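Local structure of sugar ABC transporter, periplasmic sugar-binding protein (Caulobacter crescentus, 4IRX) at residues Q184-L187 with T188-D192. The protein binds myo-inositol in the cleft between its two lobes and probably delivers it to an ABC transporter for uptake. Sequence-based numbering, arbitrary orientation. Where two conformers were deposited one is given.
Sequences QNIL and TSMRD
Ser189 OG donates to Ile186 O at 2.7 Å, at the C-terminal end of helix 176-189. Its chi1 of 81° sets the hydroxyl between backbone N and carbonyl carbon, turned back onto the preceding turn.

The tightly packed side is that of the buried Ile186 and Leu187. Ile186 sits on strands 132-138 and 164-171, and Leu187 packs on Pro195 and Leu218. Met190, a selenomethionine, lies side by side with Ile186 and points the same way. Ile186 CG2 meets Met190 CE at 3.9 Å, but this holds for one of two conformers of Met190 and is less certain.

The other side faces solvent. It carries the exposed side chains of Asn185 and Thr188. A water donates to Asn185 OD1 and also bonds Thr188 OG1, joining the two at the surface.

Along the backbone, Thr188 N donates to Gln184 O at 2.9 Å, and Ser189 N follows to Asn185 O at 3.0 Å. The helical pattern then weakens. Met190 N bonds Leu187 O at 3.1 Å, coming from above the carbonyl plane, and has a weak bond to Ile186 O at 3.2 Å. A second water donates to Leu187 O at 2.8 Å.

The chemistry implies a helix end finished by side chain and solvent: a serine hydroxyl and a water supplement the backbone donors at the last carbonyls, while Ile186 and Leu187 face the strands and loops beneath.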
loop_
_atom_site.group_PDB
_atom_site.type_symbol
_atom_site.label_atom_id
_atom_site.label_comp_id
_atom_site.label_asym_id
_atom_site.label_seq_id
_atom_site.Cartn_x
_atom_site.Cartn_y
_atom_site.Cartn_z
ATOM N N GLN A 184 7.211 -3.431 -20.286
ATOM C CA GLN A 184 7.740 -3.816 -21.592
ATOM C C GLN A 184 7.529 -2.740 -22.637
ATOM O O GLN A 184 8.453 -2.390 -23.380
ATOM C CB GLN A 184 7.110 -5.121 -22.075
ATOM C CG GLN A 184 7.659 -6.341 -21.336
ATOM C CD GLN A 184 7.118 -7.635 -21.886
ATOM O OE1 GLN A 184 5.891 -7.822 -21.958
ATOM N NE2 GLN A 184 8.017 -8.534 -22.294
ATOM N N ASN A 185 6.321 -2.181 -22.677
ATOM C CA ASN A 185 5.998 -1.191 -23.679
ATOM C C ASN A 185 6.801 0.100 -23.451
ATOM O O ASN A 185 7.251 0.739 -24.413
ATOM C CB ASN A 185 4.501 -0.946 -23.686
ATOM C CG ASN A 185 3.745 -2.035 -24.400
ATOM O OD1 ASN A 185 4.333 -2.817 -25.151
ATOM N ND2 ASN A 185 2.438 -2.114 -24.158
ATOM N N ILE A 186 7.002 0.463 -22.181
ATOM C CA ILE A 186 7.819 1.622 -21.858
ATOM C C ILE A 186 9.252 1.383 -22.307
ATOM O O ILE A 186 9.870 2.261 -22.938
ATOM C CB ILE A 186 7.767 1.928 -20.361
ATOM C CG1 ILE A 186 6.362 2.418 -19.990
ATOM C CG2 ILE A 186 8.842 2.956 -20.010
ATOM C CD1 ILE A 186 6.163 2.564 -18.476
ATOM N N LEU A 187 9.773 0.190 -22.029
ATOM C CA LEU A 187 11.149 -0.126 -22.459
ATOM C C LEU A 187 11.287 -0.069 -23.971
ATOM O O LEU A 187 12.267 0.455 -24.480
ATOM C CB LEU A 187 11.614 -1.473 -21.893
ATOM C CG LEU A 187 11.727 -1.519 -20.369
ATOM C CD1 LEU A 187 12.004 -2.959 -19.957
ATOM C CD2 LEU A 187 12.874 -0.602 -19.893
ATOM N N THR A 188 10.295 -0.589 -24.686
ATOM C CA THR A 188 10.321 -0.558 -26.139
ATOM C C THR A 188 10.325 0.874 -26.654
ATOM O O THR A 188 11.047 1.203 -27.601
ATOM C CB THR A 188 9.111 -1.326 -26.677
ATOM O OG1 THR A 188 9.281 -2.693 -26.340
ATOM C CG2 THR A 188 8.983 -1.163 -28.218
ATOM N N SER A 189 9.540 1.741 -26.023
ATOM C CA SER A 189 9.469 3.157 -26.426
ATOM C C SER A 189 10.771 3.911 -26.223
ATOM O O SER A 189 10.976 4.949 -26.843
ATOM C CB SER A 189 8.317 3.856 -25.709
ATOM O OG SER A 189 8.657 4.241 -24.375
HETATM N N MSE A 190 11.649 3.409 -25.365
HETATM C CA MSE A 190 12.955 4.085 -25.208
HETATM C C MSE A 190 14.108 3.099 -25.296
HETATM O O MSE A 190 15.109 3.192 -24.581
HETATM C CB MSE A 190 13.027 4.852 -23.901
HETATM C CG MSE A 190 12.862 3.950 -22.747
HETATM SE SE MSE A 190 12.658 4.929 -21.100
HETATM C CE MSE A 190 10.956 5.872 -21.460
ATOM N N ARG A 191 13.997 2.173 -26.239
ATOM C CA ARG A 191 15.005 1.132 -26.335
ATOM C C ARG A 191 16.387 1.641 -26.711
ATOM O O ARG A 191 17.389 0.998 -26.420
ATOM C CB ARG A 191 14.528 -0.000 -27.246
ATOM C CG ARG A 191 14.259 0.423 -28.660
ATOM C CD ARG A 191 13.549 -0.694 -29.407
ATOM N NE ARG A 191 14.341 -1.921 -29.395
ATOM C CZ ARG A 191 15.029 -2.374 -30.437
ATOM N NH1 ARG A 191 15.020 -1.700 -31.582
ATOM N NH2 ARG A 191 15.715 -3.505 -30.339
ATOM N N ASP A 192 16.445 2.814 -27.322
ATOM C CA ASP A 192 17.731 3.388 -27.686
ATOM C C ASP A 192 18.356 4.123 -26.496
ATOM O O ASP A 192 19.548 4.392 -26.480
ATOM C CB ASP A 192 17.583 4.281 -28.920
ATOM C CG ASP A 192 16.978 3.532 -30.109
ATOM O OD1 ASP A 192 17.617 2.574 -30.597
ATOM O OD2 ASP A 192 15.861 3.895 -30.547
HETATM O O HOH W 1 6.659 -3.818 -26.101
HETATM O O HOH W 2 14.716 0.319 -23.182
#